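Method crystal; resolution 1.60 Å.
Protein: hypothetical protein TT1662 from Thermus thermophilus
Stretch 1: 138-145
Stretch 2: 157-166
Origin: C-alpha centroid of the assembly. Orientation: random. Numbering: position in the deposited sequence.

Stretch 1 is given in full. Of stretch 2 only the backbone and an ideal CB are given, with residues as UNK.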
# COMPACT_ATOMS: atom_id res chain seq x y z
N SER A 138 9.47 -13.17 1.17
CA SER A 138 9.56 -13.62 -0.21
C SER A 138 9.01 -15.02 -0.38
O SER A 138 8.89 -15.78 0.63
CB SER A 138 11.05 -13.59 -0.57
OG SER A 138 11.32 -14.24 -1.82
N GLY A 139 8.63 -15.33 -1.61
CA GLY A 139 8.12 -16.64 -2.01
C GLY A 139 9.21 -17.61 -2.49
O GLY A 139 8.89 -18.71 -2.94
N PHE A 140 10.45 -17.18 -2.44
CA PHE A 140 11.58 -17.99 -2.75
C PHE A 140 12.41 -18.11 -1.51
O PHE A 140 12.51 -17.17 -0.72
CB PHE A 140 12.48 -17.36 -3.82
CG PHE A 140 11.87 -17.35 -5.20
CD1 PHE A 140 10.97 -16.35 -5.62
CD2 PHE A 140 12.18 -18.38 -6.08
CE1 PHE A 140 10.38 -16.43 -6.91
CE2 PHE A 140 11.62 -18.45 -7.35
CZ PHE A 140 10.72 -17.50 -7.78
N PRO A 141 13.08 -19.27 -1.34
CA PRO A 141 13.96 -19.45 -0.17
C PRO A 141 15.20 -18.61 -0.40
O PRO A 141 15.48 -18.20 -1.51
CB PRO A 141 14.28 -20.94 -0.16
CG PRO A 141 14.27 -21.28 -1.64
CD PRO A 141 13.05 -20.47 -2.20
N MSE A 142 15.85 -18.27 0.70
CA MSE A 142 17.02 -17.43 0.59
C MSE A 142 18.08 -17.97 -0.32
O MSE A 142 18.23 -19.16 -0.56
CB MSE A 142 17.63 -17.20 1.99
CG MSE A 142 18.29 -18.46 2.59
SE MSE A 142 19.01 -18.12 4.36
CE MSE A 142 17.54 -18.65 5.37
N LYS A 143 18.85 -17.04 -0.86
CA LYS A 143 19.96 -17.46 -1.69
C LYS A 143 20.85 -18.33 -0.81
O LYS A 143 21.16 -17.96 0.31
CB LYS A 143 20.68 -16.18 -2.14
CG LYS A 143 19.61 -15.12 -2.43
CD LYS A 143 20.02 -14.00 -3.38
CE LYS A 143 19.23 -12.68 -3.02
NZ LYS A 143 19.64 -12.19 -1.70
N LEU A 144 21.31 -19.46 -1.35
CA LEU A 144 22.11 -20.42 -0.58
C LEU A 144 23.53 -19.93 -0.37
O LEU A 144 24.29 -19.85 -1.32
CB LEU A 144 22.13 -21.78 -1.30
CG LEU A 144 22.47 -22.90 -0.34
CD1 LEU A 144 21.32 -23.17 0.58
CD2 LEU A 144 22.81 -24.19 -1.15
N PRO A 145 23.91 -19.60 0.87
CA PRO A 145 25.28 -19.10 1.12
C PRO A 145 26.29 -20.20 0.91
O PRO A 145 26.00 -21.35 1.08
CB PRO A 145 25.27 -18.69 2.58
CG PRO A 145 23.72 -18.70 2.99
CD PRO A 145 23.15 -19.75 2.11
N UNK A 157 13.58 -30.01 -2.00
CA UNK A 157 12.41 -29.82 -2.82
C UNK A 157 11.97 -28.40 -2.92
O UNK A 157 11.46 -27.98 -3.96
CB UNK A 157 11.25 -30.67 -2.28
N UNK A 158 12.13 -27.63 -1.83
CA UNK A 158 11.77 -26.21 -1.82
C UNK A 158 12.67 -25.41 -2.75
O UNK A 158 12.23 -24.44 -3.31
CB UNK A 158 11.85 -25.65 -0.40
N UNK A 159 13.95 -25.80 -2.88
CA UNK A 159 14.85 -25.09 -3.78
C UNK A 159 14.61 -25.50 -5.23
O UNK A 159 14.69 -24.71 -6.15
CB UNK A 159 16.31 -25.35 -3.39
N UNK A 160 14.26 -26.76 -5.43
CA UNK A 160 13.96 -27.23 -6.75
C UNK A 160 12.69 -26.60 -7.31
O UNK A 160 12.60 -26.30 -8.51
CB UNK A 160 13.84 -28.75 -6.74
N UNK A 161 11.67 -26.43 -6.45
CA UNK A 161 10.40 -25.87 -6.88
C UNK A 161 9.87 -24.92 -5.78
O UNK A 161 9.04 -25.29 -4.97
CB UNK A 161 9.39 -26.98 -7.18
N UNK A 162 10.43 -23.70 -5.71
CA UNK A 162 9.98 -22.73 -4.69
C UNK A 162 8.46 -22.51 -4.82
O UNK A 162 7.90 -22.58 -5.92
CB UNK A 162 10.73 -21.40 -4.84
N UNK A 163 7.79 -22.19 -3.70
CA UNK A 163 6.35 -21.98 -3.80
C UNK A 163 5.93 -20.93 -4.81
O UNK A 163 4.91 -21.13 -5.48
CB UNK A 163 5.80 -21.59 -2.43
N UNK A 164 6.66 -19.83 -4.91
CA UNK A 164 6.22 -18.79 -5.87
C UNK A 164 6.30 -19.21 -7.32
O UNK A 164 5.82 -18.47 -8.17
CB UNK A 164 7.06 -17.53 -5.69
N UNK A 165 6.93 -20.36 -7.57
CA UNK A 165 6.97 -20.86 -8.98
C UNK A 165 5.75 -21.73 -9.27
O UNK A 165 5.61 -22.25 -10.41
CB UNK A 165 8.25 -21.66 -9.24
N UNK A 166 4.84 -21.89 -8.28
CA UNK A 166 3.61 -22.73 -8.42
C UNK A 166 2.35 -21.82 -8.33
O UNK A 166 1.34 -22.17 -7.68
CB UNK A 166 3.56 -23.81 -7.34

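Position 157 is helical, and nothing of stretch 1 lies within 5.5 Å of its ideal CB. It is Ala-157.

Position 158 is helical and its CA-to-CB bond points toward stretch 1. The ideal CB is 5.1 Å from Pro-141 CG, an apolar neighbour. An aliphatic side chain would suit, though a small one would fit too. It is Leu-158. Its side chain stays 5.1 Å from stretch 1 at its nearest; the closer approach, 4.1 Å to Pro-141 CG, is by backbone Leu-158 O.

At position 159 CA-to-CB points sideways, with the ideal CB 4.9 Å from Pro-141 CG. Beyond lie the Pro-141 ring, the carbonyl O of Met-142 (a selenomethionine) and Leu-144. A long side chain could cover the proline, and a donor at its tip could use the carbonyl. Tyrosine, lysine or arginine are candidates, glutamine only if fully extended; a flat ring could lie against the proline. The residue is Tyr-159. Pro-141 CG sits over one ring face, 3.6 Å from the ring centroid, in a CH-pi contact. Tyr-159 OH donates to Met-142 O at 2.8 Å, near the ring plane. Leu-144 CD1 adds an apolar contact 3.9 Å from Tyr-159 CZ.

Position 160 ends the helix and its CB is far from stretch 1. Many residues, polar ones included, would do. It is Gln-160.

Position 161 leaves helical angles (-141/78), out of reach. It is Ala-161.

At position 162 CB points toward stretch 1, 3.6 Å from both Phe-140 CD2 and Pro-141 CD. Space is tight and mostly apolar, with Gly-139 O 3.8 Å from the ideal CB. Phi of -56° allows proline; alanine or another compact apolar residue would also suit. It is Pro-162, with CB 3.5 Å from Phe-140 CD2. Pro-162 O accepts from N of 165 at 2.9 Å.

Position 163 starts a 3-10 segment. CB points sideways, the ideal CB 4.3 Å from Gly-139 O. Phi of -55° again allows proline among several small residues. Pro-163 places CG 3.2 Å from Gly-139 O.

Position 164 points its CB at Gly-139, and a CB on that glycine would clash with it. Phe-140 CE1 is 3.7 Å from the ideal CB. Glycine, alanine or serine would suit. Ala-164 has its CB 3.8 Å from Phe-140 CE1, and its N donates to Gly-139 O at 3.2 Å.

At position 165 CB points sideways, 5.0 Å from Phe-140 CE2. Threonine or valine could reach the ring. Thr-165 brings CG2 to 3.6 Å from Phe-140 CE2, while OG1 donates to Pro-162 O at 2.6 Å.

Position 166 is out of reach. It is Arg-166.

Stretch 2 (157-166) ALYQAPPATR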
# COMPACT_ATOMS: atom_id res chain seq x y z
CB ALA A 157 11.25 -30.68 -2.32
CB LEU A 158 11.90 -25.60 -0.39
CG LEU A 158 10.99 -26.11 0.67
CD1 LEU A 158 11.18 -25.45 1.97
CD2 LEU A 158 9.56 -25.87 0.14
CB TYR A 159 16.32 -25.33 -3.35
CG TYR A 159 16.81 -24.39 -2.28
CD1 TYR A 159 16.62 -24.66 -0.90
CD2 TYR A 159 17.38 -23.15 -2.63
CE1 TYR A 159 16.97 -23.74 0.09
CE2 TYR A 159 17.73 -22.23 -1.64
CZ TYR A 159 17.53 -22.50 -0.28
OH TYR A 159 17.78 -21.60 0.67
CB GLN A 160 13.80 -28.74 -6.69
CG GLN A 160 13.81 -29.39 -8.03
CD GLN A 160 12.55 -30.17 -8.28
OE1 GLN A 160 11.43 -29.62 -8.32
NE2 GLN A 160 12.72 -31.48 -8.45
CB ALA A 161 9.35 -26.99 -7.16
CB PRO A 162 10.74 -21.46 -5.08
CG PRO A 162 12.04 -22.04 -5.70
CD PRO A 162 11.53 -23.17 -6.52
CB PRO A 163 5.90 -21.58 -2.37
CG PRO A 163 7.21 -21.17 -1.70
CD PRO A 163 8.30 -22.02 -2.32
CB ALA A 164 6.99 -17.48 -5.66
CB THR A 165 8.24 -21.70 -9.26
OG1 THR A 165 8.19 -22.91 -8.50
CG2 THR A 165 9.49 -20.90 -8.89
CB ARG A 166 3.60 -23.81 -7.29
CG ARG A 166 4.91 -24.64 -7.26
CD ARG A 166 5.03 -25.44 -5.99
NE ARG A 166 3.89 -26.33 -5.92
CZ ARG A 166 3.58 -27.04 -4.84
NH1 ARG A 166 2.52 -27.86 -4.84
NH2 ARG A 166 4.31 -26.91 -3.74
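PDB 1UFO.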